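PDB 4KQC: periplasmic binding protein/LacI transcriptional regulator from Brachyspira murdochii, which probably binds a sugar as the solute-binding component of an ABC transporter. Local coordinates for residues Ile7-Lys12 with Val35-Val40; Lys49-Leu54 with Ala69-Asp74; Leu54-Ile59 with Ile79-Glu84; Asp64-Ala69 with Lys85-Ile90; Gly73-Gln78 with Pro98-Gly103. One frame throughout, in Å; residues are numbered along the deposited sequence.

Contact 1: Ile7-Lys12 with Val35-Val40; sequences IAVVSK and VKISFV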
# COMPACT_ATOMS: atom_id res chain seq x y z
N ILE A 7 -0.29 10.79 24.19
CA ILE A 7 0.26 9.73 23.33
C ILE A 7 0.89 10.33 22.08
O ILE A 7 0.33 11.22 21.42
CB ILE A 7 -0.87 8.73 22.92
CG1 ILE A 7 -1.28 7.88 24.13
CG2 ILE A 7 -0.40 7.83 21.76
CD1 ILE A 7 -2.51 6.99 23.90
N ALA A 8 2.09 9.89 21.77
CA ALA A 8 2.83 10.36 20.61
C ALA A 8 2.50 9.51 19.41
O ALA A 8 2.56 8.27 19.49
CB ALA A 8 4.32 10.24 20.87
N VAL A 9 2.13 10.17 18.33
CA VAL A 9 1.90 9.51 17.06
C VAL A 9 2.90 10.03 16.02
O VAL A 9 2.86 11.22 15.68
CB VAL A 9 0.48 9.70 16.53
CG1 VAL A 9 0.32 8.95 15.23
CG2 VAL A 9 -0.51 9.21 17.58
N VAL A 10 3.83 9.17 15.58
CA VAL A 10 4.85 9.55 14.61
C VAL A 10 4.48 8.91 13.30
O VAL A 10 4.49 7.69 13.18
CB VAL A 10 6.24 9.15 15.12
CG1 VAL A 10 7.27 9.47 14.06
CG2 VAL A 10 6.53 9.82 16.46
N SER A 11 4.08 9.74 12.34
CA SER A 11 3.47 9.34 11.12
C SER A 11 4.47 9.43 9.97
O SER A 11 5.63 9.92 10.18
CB SER A 11 2.31 10.32 10.79
OG SER A 11 2.85 11.58 10.39
N LYS A 12 4.06 9.12 8.76
CA LYS A 12 4.97 9.35 7.58
C LYS A 12 4.89 10.76 6.99
O LYS A 12 5.53 11.05 5.97
CB LYS A 12 4.68 8.32 6.50
CG LYS A 12 4.87 6.85 6.92
CD LYS A 12 4.89 5.93 5.73
CE LYS A 12 4.83 4.47 6.17
NZ LYS A 12 5.01 3.58 5.01
N VAL A 35 -7.57 11.63 25.51
CA VAL A 35 -6.11 11.71 25.46
C VAL A 35 -5.71 12.74 24.41
O VAL A 35 -6.33 12.85 23.37
CB VAL A 35 -5.51 10.31 25.26
CG1 VAL A 35 -5.96 9.65 23.96
CG2 VAL A 35 -3.98 10.40 25.24
N LYS A 36 -4.66 13.51 24.71
CA LYS A 36 -4.03 14.39 23.77
C LYS A 36 -3.00 13.61 22.97
O LYS A 36 -2.29 12.75 23.53
CB LYS A 36 -3.31 15.55 24.48
CG LYS A 36 -4.26 16.45 25.26
CD LYS A 36 -4.80 17.59 24.39
CE LYS A 36 -6.11 18.11 24.96
NZ LYS A 36 -6.42 19.47 24.46
N ILE A 37 -2.95 13.85 21.66
CA ILE A 37 -1.91 13.28 20.83
C ILE A 37 -1.08 14.34 20.13
O ILE A 37 -1.53 15.46 19.89
CB ILE A 37 -2.47 12.30 19.76
CG1 ILE A 37 -3.34 13.01 18.71
CG2 ILE A 37 -3.13 11.10 20.43
CD1 ILE A 37 -3.74 12.12 17.54
N SER A 38 0.16 13.98 19.84
CA SER A 38 0.97 14.62 18.85
C SER A 38 0.79 13.85 17.54
O SER A 38 0.44 12.66 17.55
CB SER A 38 2.45 14.65 19.32
OG SER A 38 3.01 13.33 19.23
N PHE A 39 0.86 14.49 16.39
CA PHE A 39 0.78 13.75 15.13
C PHE A 39 1.84 14.33 14.23
O PHE A 39 1.63 15.38 13.66
CB PHE A 39 -0.62 13.82 14.49
CG PHE A 39 -0.84 12.80 13.38
CD1 PHE A 39 -0.42 13.04 12.07
CD2 PHE A 39 -1.50 11.62 13.65
CE1 PHE A 39 -0.65 12.11 11.07
CE2 PHE A 39 -1.68 10.64 12.68
CZ PHE A 39 -1.27 10.89 11.36
N VAL A 40 3.02 13.73 14.23
CA VAL A 40 4.21 14.36 13.71
C VAL A 40 4.87 13.49 12.67
O VAL A 40 5.11 12.28 12.90
CB VAL A 40 5.27 14.70 14.82
CG1 VAL A 40 4.68 15.69 15.76
CG2 VAL A 40 5.81 13.48 15.58
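V9 and F39 meet at the tight end of this parallel strand pair, where V9 CG1 lies obliquely against the ring, 3.6 Å from F39 CD2. S11 CB comes to 3.5 Å from F39 CE1; chi1 of -166° sets F39 CG anti to its backbone N, on the V9 side of the sheet, and the ring meets S11 CB obliquely too. Here the backbones also hold firmly: V40 N gives a nearly straight bond to V9 O (2.9 Å), and S11 N reaches V40 O at 2.8 Å. On the other face V10 CG2 touches V40 CG2 at 3.8 Å. V9 N makes only weak bonds to S38 O and S38 OG, although S38 OG leans over A8 CA at 3.3 Å and S38 N bonds to I7 O. I7 N meets K36 O at 2.9 Å, but beyond that bond the K36 side chain leads away as an exposed chain, and I37, S38 and V40 keep part of their surface exposed, in keeping with strand 36-40 being outermost in the sheet. The pair forms the two strands of a beta-alpha-beta unit whose connection is helix 18-33. I37 packs on that helix, while I7 and V9 lie against helix 273-288. On the opposite face A8, V10 and V40 touch helix 48-60, and strand 66-68 bonds to the far side of strand 6-10.

Contact 2: Lys49-Leu54 with Ala69-Asp74; sequences KIQQDL and AAVTGD. With NO3 (nitrate ion), chain B.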
# COMPACT_ATOMS: atom_id res chain seq x y z
N LYS A 49 16.08 11.03 8.39
CA LYS A 49 16.77 11.61 9.52
C LYS A 49 15.83 12.48 10.36
O LYS A 49 15.88 12.43 11.63
CB LYS A 49 17.94 12.44 9.03
CG LYS A 49 19.01 11.64 8.32
CD LYS A 49 20.13 12.63 7.93
CE LYS A 49 21.20 11.99 7.05
NZ LYS A 49 21.78 10.80 7.71
N ILE A 50 14.96 13.25 9.70
CA ILE A 50 14.00 14.03 10.49
C ILE A 50 12.99 13.12 11.21
O ILE A 50 12.59 13.40 12.31
CB ILE A 50 13.28 15.11 9.68
CG1 ILE A 50 12.77 16.21 10.58
CG2 ILE A 50 12.10 14.53 8.94
CD1 ILE A 50 13.86 16.96 11.26
N GLN A 51 12.59 12.01 10.59
CA GLN A 51 11.69 11.12 11.31
C GLN A 51 12.36 10.49 12.49
O GLN A 51 11.76 10.34 13.57
CB GLN A 51 10.99 10.08 10.40
CG GLN A 51 9.74 9.51 11.06
CD GLN A 51 9.21 8.28 10.43
OE1 GLN A 51 9.94 7.33 10.11
NE2 GLN A 51 7.89 8.23 10.32
N GLN A 52 13.63 10.13 12.36
CA GLN A 52 14.39 9.66 13.52
C GLN A 52 14.40 10.70 14.63
O GLN A 52 14.18 10.41 15.80
CB GLN A 52 15.84 9.35 13.12
CG GLN A 52 16.06 8.11 12.24
CD GLN A 52 17.49 7.99 11.74
OE1 GLN A 52 18.12 9.00 11.46
NE2 GLN A 52 18.04 6.78 11.70
N ASP A 53 14.70 11.96 14.24
CA ASP A 53 14.74 13.05 15.22
C ASP A 53 13.44 13.32 15.90
O ASP A 53 13.40 13.59 17.12
CB ASP A 53 15.14 14.37 14.53
CG ASP A 53 16.60 14.40 13.95
OD1 ASP A 53 17.47 13.66 14.46
OD2 ASP A 53 16.88 15.26 13.07
N LEU A 54 12.35 13.29 15.11
CA LEU A 54 11.02 13.51 15.67
C LEU A 54 10.66 12.39 16.66
O LEU A 54 10.11 12.67 17.72
CB LEU A 54 9.97 13.62 14.56
CG LEU A 54 10.04 14.92 13.69
CD1 LEU A 54 9.14 14.77 12.47
CD2 LEU A 54 9.64 16.10 14.55
N ALA A 69 4.69 4.77 12.47
CA ALA A 69 4.73 4.24 11.08
C ALA A 69 6.03 4.70 10.50
O ALA A 69 6.13 5.88 10.17
CB ALA A 69 3.59 4.82 10.26
N ALA A 70 6.97 3.78 10.33
CA ALA A 70 8.37 4.14 9.95
C ALA A 70 8.43 4.39 8.42
O ALA A 70 7.89 3.60 7.65
CB ALA A 70 9.31 3.04 10.31
N VAL A 71 9.08 5.47 8.02
CA VAL A 71 9.50 5.62 6.63
C VAL A 71 10.70 4.67 6.45
O VAL A 71 11.15 4.01 7.41
CB VAL A 71 9.81 7.09 6.26
CG1 VAL A 71 8.55 7.97 6.36
CG2 VAL A 71 11.01 7.63 7.01
N THR A 72 11.28 4.60 5.25
CA THR A 72 12.48 3.82 5.02
C THR A 72 13.63 4.33 5.87
O THR A 72 13.85 5.50 5.89
CB THR A 72 12.89 3.95 3.52
OG1 THR A 72 11.85 3.35 2.73
CG2 THR A 72 14.11 3.25 3.21
N GLY A 73 14.31 3.44 6.61
CA GLY A 73 15.44 3.87 7.43
C GLY A 73 15.59 2.97 8.62
O GLY A 73 14.80 2.02 8.78
N ASP A 74 16.57 3.27 9.44
CA ASP A 74 16.93 2.44 10.56
C ASP A 74 16.55 3.14 11.86
O ASP A 74 17.21 4.10 12.32
CB ASP A 74 18.42 2.20 10.51
CG ASP A 74 18.94 1.22 11.61
OD1 ASP A 74 18.34 1.12 12.71
OD2 ASP A 74 20.03 0.58 11.35
N NO3 B . 16.43 13.63 6.03
O1 NO3 B . 15.61 13.91 6.91
O2 NO3 B . 16.96 12.33 5.86
O3 NO3 B . 16.82 14.64 5.15
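The loop leaving the C-terminal end of strand 66-68 is held to the first turns of helix 48-60 by two glutamine side chains, Q51 and Q52. Q51 is stretched out, its CG anti to the backbone N (chi1 -160°), and its terminal amide reads two positions of the loop backbone at once. OE1 accepts from V71 N at 2.9 Å in a nearly straight bond (168°), and NE2 donates to A69 O, also at 2.9 Å. The same NE2 bonds to S11 O on the neighbouring strand's exit. With both ends of the amide engaged, its rotation is fixed, since a flip would set OE1 against carbonyl oxygens and NE2 against an N-H. V71 CG2 comes tip to tip with this group, 3.3 Å from Q51 OE1. A leucine in place of Q51 would probably leave V71 N, A69 O and S11 O without these mates and the loop freer to shift. In the type I periplasmic binding protein fold, loops at the C-terminal ends of the parallel strands face the cleft between the two domains, so the Q51 bonds probably help shape that rim. Further along, Q52 NE2 donates to D74 O at 2.9 Å, with the oxygen in the plane of the Q52 amide. At the helix start a nitrate ion, probably from the crystallisation liquor, takes bonds from K49 N to O2 at 3.0 Å and from I50 N to O1 at 2.9 Å.

Contact 3: Leu54-Ile59 with Ile79-Glu84; sequences LLDSEI and IKRIKE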
# COMPACT_ATOMS: atom_id res chain seq x y z
N LEU A 54 12.35 13.29 15.11
CA LEU A 54 11.02 13.51 15.67
C LEU A 54 10.66 12.39 16.66
O LEU A 54 10.11 12.67 17.72
CB LEU A 54 9.97 13.62 14.56
CG LEU A 54 10.04 14.92 13.69
CD1 LEU A 54 9.14 14.77 12.47
CD2 LEU A 54 9.64 16.10 14.55
N LEU A 55 10.94 11.14 16.28
CA LEU A 55 10.71 10.01 17.20
C LEU A 55 11.53 10.19 18.51
O LEU A 55 10.99 10.04 19.62
CB LEU A 55 11.02 8.70 16.49
CG LEU A 55 10.82 7.44 17.34
CD1 LEU A 55 9.41 7.34 17.93
CD2 LEU A 55 11.10 6.26 16.46
N ASP A 56 12.81 10.56 18.41
CA ASP A 56 13.57 10.85 19.60
C ASP A 56 12.99 11.93 20.47
O ASP A 56 12.96 11.77 21.70
CB ASP A 56 14.97 11.28 19.21
CG ASP A 56 15.87 10.05 18.89
OD1 ASP A 56 15.68 8.99 19.52
OD2 ASP A 56 16.82 10.17 18.09
N SER A 57 12.60 13.04 19.84
CA SER A 57 11.97 14.13 20.55
C SER A 57 10.70 13.70 21.31
O SER A 57 10.48 14.09 22.45
CB SER A 57 11.72 15.29 19.56
OG SER A 57 12.99 15.91 19.17
N GLU A 58 9.88 12.84 20.71
CA GLU A 58 8.69 12.35 21.33
C GLU A 58 9.03 11.37 22.49
O GLU A 58 8.37 11.40 23.52
CB GLU A 58 7.78 11.68 20.28
CG GLU A 58 7.15 12.65 19.30
CD GLU A 58 6.28 13.71 20.00
OE1 GLU A 58 5.42 13.32 20.78
OE2 GLU A 58 6.50 14.96 19.87
N ILE A 59 10.03 10.54 22.30
CA ILE A 59 10.44 9.61 23.35
C ILE A 59 10.84 10.44 24.60
O ILE A 59 10.50 10.10 25.74
CB ILE A 59 11.62 8.73 22.89
CG1 ILE A 59 11.20 7.76 21.80
CG2 ILE A 59 12.16 7.97 24.10
CD1 ILE A 59 12.33 7.10 21.08
N ILE A 79 13.96 2.46 18.90
CA ILE A 79 13.12 1.37 19.40
C ILE A 79 13.78 0.72 20.62
O ILE A 79 13.13 0.41 21.64
CB ILE A 79 12.82 0.36 18.29
CG1 ILE A 79 11.96 0.98 17.23
CG2 ILE A 79 12.17 -0.92 18.86
CD1 ILE A 79 12.01 0.24 15.93
N LYS A 80 15.09 0.60 20.59
CA LYS A 80 15.83 0.09 21.75
C LYS A 80 15.60 0.94 22.97
O LYS A 80 15.38 0.42 24.10
CB LYS A 80 17.34 -0.04 21.42
CG LYS A 80 18.09 -0.65 22.56
CD LYS A 80 19.35 -1.30 22.04
CE LYS A 80 20.21 -1.76 23.19
NZ LYS A 80 21.52 -2.18 22.64
N ARG A 81 15.64 2.27 22.79
CA ARG A 81 15.38 3.20 23.92
C ARG A 81 13.94 3.09 24.44
O ARG A 81 13.70 3.11 25.64
CB ARG A 81 15.86 4.64 23.52
CG ARG A 81 15.81 5.71 24.60
CD ARG A 81 16.82 6.83 24.31
NE ARG A 81 16.34 7.71 23.28
CZ ARG A 81 15.69 8.86 23.51
NH1 ARG A 81 15.22 9.58 22.48
NH2 ARG A 81 15.44 9.25 24.75
N ILE A 82 13.00 3.04 23.52
CA ILE A 82 11.56 2.84 23.87
C ILE A 82 11.42 1.61 24.75
O ILE A 82 10.71 1.61 25.77
CB ILE A 82 10.71 2.77 22.60
CG1 ILE A 82 10.55 4.16 21.95
CG2 ILE A 82 9.35 2.17 22.94
CD1 ILE A 82 10.00 4.14 20.52
N LYS A 83 12.07 0.53 24.32
CA LYS A 83 11.99 -0.76 25.05
C LYS A 83 12.55 -0.59 26.45
O LYS A 83 11.91 -0.95 27.43
CB LYS A 83 12.70 -1.87 24.27
CG LYS A 83 12.48 -3.23 24.91
CD LYS A 83 13.29 -4.29 24.21
CE LYS A 83 12.67 -5.62 24.55
NZ LYS A 83 13.41 -6.74 23.94
N GLU A 84 13.73 0.05 26.57
CA GLU A 84 14.31 0.28 27.88
C GLU A 84 13.46 1.13 28.80
O GLU A 84 13.33 0.84 30.00
CB GLU A 84 15.67 0.93 27.66
CG GLU A 84 16.50 1.05 28.95
CD GLU A 84 16.20 2.26 29.80
OE1 GLU A 84 15.56 3.22 29.32
OE2 GLU A 84 16.66 2.24 30.99
O HOH W 1 17.19 6.76 20.79
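The guanidinium group of R81 has I59 CG2 over one face, 3.5 Å above its plane and offset toward the rim, while D56 occupies its edge. NH1 points its hydrogens at two oxygens of that one residue: the bond to D56 OD1 is 3.1 Å long and nearly straight (169°), forming a salt bridge, and the one to D56 O is 3.2 Å. OD1 lies almost exactly in the guanidinium plane, yet NH1 meets OD1 from above the carboxylate, the two planes being 48° apart. A water, also at the edge, closes the ring: it accepts from R81 NE at 2.8 Å and donates to D56 OD1 at 3.0 Å. The arginine chain is bent at chi3, which swings NE round toward this water. Outside the pair, R81 NH2 binds N60 OD1 and D56 OD2 takes a bond from Q78 NE2, so each charged group has a further partner. An alanine in place of R81 would probably leave the D56 carboxylate without its ionic mate and take away the flat group lying over I59 CG2. Beneath the polar layer the helices meet through aliphatic carbons. I59 CD1 packs on I82 CG1 at 3.5 Å, the side chains crossing at about a right angle, and L55 CD1 reaches I82 CD1 at 4.2 Å. The two helix segments run nearly side by side, 13° apart in direction with axes 10.7 Å from each other. They lie on the same face of the parallel sheet, where L55, I59 and I82 all rest on I66 of strand 66-68.

Contact 4: Asp64-Ala69 with Lys85-Ile90; sequences DAIAFA and KNIPLI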
# COMPACT_ATOMS: atom_id res chain seq x y z
N ASP A 64 2.71 8.43 27.36
CA ASP A 64 2.06 7.25 27.85
C ASP A 64 2.11 6.00 26.91
O ASP A 64 2.03 4.85 27.37
CB ASP A 64 0.62 7.61 28.13
CG ASP A 64 0.50 8.76 29.17
OD1 ASP A 64 1.24 8.72 30.14
OD2 ASP A 64 -0.42 9.52 29.06
N ALA A 65 2.27 6.28 25.63
CA ALA A 65 2.47 5.31 24.62
C ALA A 65 2.88 5.99 23.34
O ALA A 65 2.76 7.21 23.21
CB ALA A 65 1.18 4.52 24.40
N ILE A 66 3.41 5.22 22.38
CA ILE A 66 3.83 5.73 21.08
C ILE A 66 3.20 4.85 20.02
O ILE A 66 3.30 3.62 20.13
CB ILE A 66 5.35 5.66 20.91
CG1 ILE A 66 6.01 6.63 21.92
CG2 ILE A 66 5.84 6.02 19.50
CD1 ILE A 66 7.51 6.42 22.07
N ALA A 67 2.63 5.48 19.01
CA ALA A 67 2.24 4.79 17.76
C ALA A 67 3.16 5.28 16.68
O ALA A 67 3.39 6.52 16.54
CB ALA A 67 0.79 5.05 17.41
N PHE A 68 3.66 4.37 15.85
CA PHE A 68 4.73 4.65 14.91
C PHE A 68 4.55 3.98 13.55
O PHE A 68 4.26 2.75 13.51
CB PHE A 68 6.07 4.22 15.54
CG PHE A 68 7.34 4.53 14.66
CD1 PHE A 68 7.45 5.71 13.91
CD2 PHE A 68 8.44 3.65 14.63
CE1 PHE A 68 8.58 6.02 13.18
CE2 PHE A 68 9.60 3.97 13.90
CZ PHE A 68 9.67 5.14 13.14
N ALA A 69 4.69 4.77 12.47
CA ALA A 69 4.73 4.24 11.08
C ALA A 69 6.03 4.70 10.50
O ALA A 69 6.13 5.88 10.17
CB ALA A 69 3.59 4.82 10.26
N LYS A 85 12.82 2.16 28.25
CA LYS A 85 11.96 3.07 29.00
C LYS A 85 10.59 2.44 29.31
O LYS A 85 9.78 3.04 30.01
CB LYS A 85 11.76 4.42 28.26
CG LYS A 85 13.03 5.22 28.22
CD LYS A 85 12.90 6.42 27.29
CE LYS A 85 12.03 7.52 27.89
NZ LYS A 85 12.70 8.23 29.01
N ASN A 86 10.32 1.26 28.78
CA ASN A 86 9.03 0.60 28.97
C ASN A 86 7.84 1.45 28.55
O ASN A 86 6.75 1.35 29.16
CB ASN A 86 8.85 0.12 30.44
CG ASN A 86 9.83 -0.96 30.81
OD1 ASN A 86 10.54 -0.86 31.84
ND2 ASN A 86 9.92 -1.98 29.98
N ILE A 87 8.01 2.20 27.47
CA ILE A 87 6.89 2.92 26.81
C ILE A 87 6.15 1.94 25.87
O ILE A 87 6.78 1.37 25.00
CB ILE A 87 7.39 4.12 26.04
CG1 ILE A 87 8.07 5.17 26.96
CG2 ILE A 87 6.25 4.78 25.28
CD1 ILE A 87 8.92 6.17 26.19
N PRO A 88 4.85 1.75 26.02
CA PRO A 88 4.15 0.90 25.10
C PRO A 88 4.24 1.41 23.67
O PRO A 88 4.03 2.60 23.42
CB PRO A 88 2.72 0.95 25.59
CG PRO A 88 2.81 1.33 27.02
CD PRO A 88 4.03 2.13 27.18
N LEU A 89 4.57 0.50 22.76
CA LEU A 89 4.82 0.81 21.36
C LEU A 89 3.83 0.04 20.47
O LEU A 89 3.78 -1.17 20.54
CB LEU A 89 6.29 0.48 20.98
CG LEU A 89 6.69 0.76 19.56
CD1 LEU A 89 6.55 2.25 19.14
CD2 LEU A 89 8.09 0.22 19.33
N ILE A 90 3.16 0.79 19.62
CA ILE A 90 2.18 0.27 18.65
C ILE A 90 2.68 0.63 17.29
O ILE A 90 3.06 1.79 17.05
CB ILE A 90 0.81 0.95 18.88
CG1 ILE A 90 0.26 0.66 20.29
CG2 ILE A 90 -0.24 0.63 17.81
CD1 ILE A 90 0.20 -0.79 20.65
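I66 and L89 stand on one face of two parallel strands that belong to the beta-alpha-beta unit of strand 66-68, helix 76-84 and strand 89-92. Their side chains cross obliquely: L89 CD1 leans in to I66 CG2 at 3.9 Å and lies 4.1 Å from F68 CB, so one leucine methyl spans two residues of the facing strand. L89 CG stands anti to the backbone N (chi1 -180°), which puts the branch where CD1 can reach both. From the loop end, I87 CG2 comes in against I66 CG1 and CD1, at 3.8 Å from each. The other face is slimmer, A67 CB standing 4.4 Å from I90 CB. Three backbone bonds stitch the edges together, I66 N to P88 O, I90 N to I66 O and F68 N to I90 O, each close to 2.9 Å. I82 of helix 76-84 touches L89, whereas I90 turns to helix 273-288. F68 also meets F75 edge to face. Before the strands pair, N86 ends helix 76-84 in a Schellman motif, with positive phi. P88 has no N-H to offer, and its ring instead lies against the backbone of D64, with P88 CD 3.4 Å from D64 O.

Contact 5: Gly73-Gln78 with Pro98-Gly103; sequences GDFTEQ and PDQAQG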
# COMPACT_ATOMS: atom_id res chain seq x y z
N GLY A 73 14.31 3.44 6.61
CA GLY A 73 15.44 3.87 7.43
C GLY A 73 15.59 2.97 8.62
O GLY A 73 14.80 2.02 8.78
N ASP A 74 16.57 3.27 9.44
CA ASP A 74 16.93 2.44 10.56
C ASP A 74 16.55 3.14 11.86
O ASP A 74 17.21 4.10 12.32
CB ASP A 74 18.42 2.20 10.51
CG ASP A 74 18.94 1.22 11.61
OD1 ASP A 74 18.34 1.12 12.71
OD2 ASP A 74 20.03 0.58 11.35
N PHE A 75 15.55 2.62 12.52
CA PHE A 75 15.07 3.14 13.78
C PHE A 75 15.38 2.26 15.01
O PHE A 75 14.74 2.38 16.05
CB PHE A 75 13.54 3.40 13.68
CG PHE A 75 13.19 4.32 12.58
CD1 PHE A 75 12.96 3.86 11.28
CD2 PHE A 75 13.27 5.73 12.76
CE1 PHE A 75 12.75 4.71 10.23
CE2 PHE A 75 13.03 6.57 11.70
CZ PHE A 75 12.79 6.08 10.42
N THR A 76 16.34 1.39 14.90
CA THR A 76 16.65 0.47 15.94
C THR A 76 17.12 1.12 17.24
O THR A 76 16.79 0.63 18.31
CB THR A 76 17.69 -0.61 15.50
OG1 THR A 76 18.89 0.01 15.02
CG2 THR A 76 17.19 -1.45 14.38
N GLU A 77 17.88 2.21 17.16
CA GLU A 77 18.32 2.91 18.35
C GLU A 77 17.13 3.47 19.10
O GLU A 77 17.06 3.37 20.32
CB GLU A 77 19.35 4.02 18.03
CG GLU A 77 20.64 3.46 17.42
CD GLU A 77 21.79 4.45 17.40
OE1 GLU A 77 21.59 5.61 17.81
OE2 GLU A 77 22.93 4.09 16.97
N GLN A 78 16.20 4.06 18.37
CA GLN A 78 15.00 4.66 18.97
C GLN A 78 14.11 3.56 19.62
O GLN A 78 13.66 3.70 20.76
CB GLN A 78 14.21 5.39 17.88
CG GLN A 78 14.86 6.68 17.46
CD GLN A 78 16.03 6.53 16.47
OE1 GLN A 78 16.21 5.49 15.82
NE2 GLN A 78 16.86 7.54 16.43
N PRO A 98 9.98 -5.76 10.80
CA PRO A 98 10.08 -6.79 11.80
C PRO A 98 11.48 -7.00 12.37
O PRO A 98 11.66 -7.27 13.55
CB PRO A 98 9.60 -8.06 11.03
CG PRO A 98 8.64 -7.51 10.06
CD PRO A 98 9.21 -6.20 9.61
N ASP A 99 12.49 -6.89 11.51
CA ASP A 99 13.85 -7.03 11.96
C ASP A 99 14.39 -5.86 12.77
O ASP A 99 15.56 -5.89 13.21
CB ASP A 99 14.81 -7.44 10.78
CG ASP A 99 15.10 -6.30 9.77
OD1 ASP A 99 14.78 -5.13 10.02
OD2 ASP A 99 15.68 -6.63 8.72
N GLN A 100 13.57 -4.84 12.97
CA GLN A 100 13.93 -3.70 13.83
C GLN A 100 13.16 -3.72 15.15
O GLN A 100 13.43 -2.89 16.02
CB GLN A 100 13.68 -2.37 13.15
CG GLN A 100 14.54 -2.18 11.91
CD GLN A 100 14.50 -0.78 11.31
OE1 GLN A 100 14.03 0.17 11.93
NE2 GLN A 100 14.93 -0.69 10.06
N ALA A 101 12.10 -4.52 15.25
CA ALA A 101 11.18 -4.35 16.34
C ALA A 101 11.70 -4.76 17.72
O ALA A 101 11.17 -4.29 18.75
CB ALA A 101 9.88 -5.15 16.03
N GLN A 102 12.68 -5.65 17.78
CA GLN A 102 13.32 -6.01 19.04
C GLN A 102 12.36 -6.45 20.17
O GLN A 102 12.62 -6.21 21.35
CB GLN A 102 14.21 -4.82 19.49
CG GLN A 102 15.37 -4.49 18.56
CD GLN A 102 16.00 -3.12 18.84
OE1 GLN A 102 16.76 -2.94 19.79
NE2 GLN A 102 15.65 -2.14 18.05
N GLY A 103 11.25 -7.11 19.80
CA GLY A 103 10.32 -7.56 20.81
C GLY A 103 9.52 -6.48 21.46
O GLY A 103 8.95 -6.76 22.50
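Q100 reaches across from the loop before strand 105-110 to the start of helix 76-84, and each part of its side chain finds a partner there. CB and then CG pass T76 CG2, at 3.8 and 3.7 Å, crossing the threonine at about a right angle. Beyond CG the chain stays extended (chi2 -170°) and its amide arrives beside the backbone of G73 to F75. At the tip the two atoms divide the work: Q100 NE2 donates to G73 O at 3.0 Å in an almost perfectly straight bond (175°), the oxygen lying in the amide plane, while OE1 accepts from F75 N at 2.9 Å, with the donor above the carbonyl plane. OE1 also lies at the edge of the F75 ring. F75 is the N-cap residue, and the turn leading into the helix is an Asx turn: D74 OD1 accepts from T76 N, and its syn lone pair takes T76 OG1 at 2.6 Å. A second glutamine works from the same loop. Q102 NE2 donates to T76 O at 3.0 Å, in the carbonyl plane and on a lone pair, and to Q100 O at 3.1 Å, tying the helix start to the loop that carries both glutamines. K83 NZ adds a bond to Q102 O. The cross-contact bonds all pair an uncharged side-chain amide with a backbone atom. Because Q100 gives at NE2 and takes at OE1, and Q102 NE2 gives twice, the chemistry fixes which way each amide is turned.

How the contacts relate
All five contacts lie in one of the two domains, around a single parallel sheet. Contacts 1 and 4 are neighbouring strand pairs of it, their centres 10 Å apart, joined where A8 O and V10 N bond to A67. Contact 3 packs two helices over that sheet, its centre 8 Å from that of contact 4. Contacts 2 and 5 sit at the C-terminal ends of the strands, with centres 11 Å apart, sharing G73 and D74; F75 of contact 5 lies against Q51 and Q52 of contact 2. In related proteins the sugar binds in the interdomain cleft, toward which contact 2 probably faces.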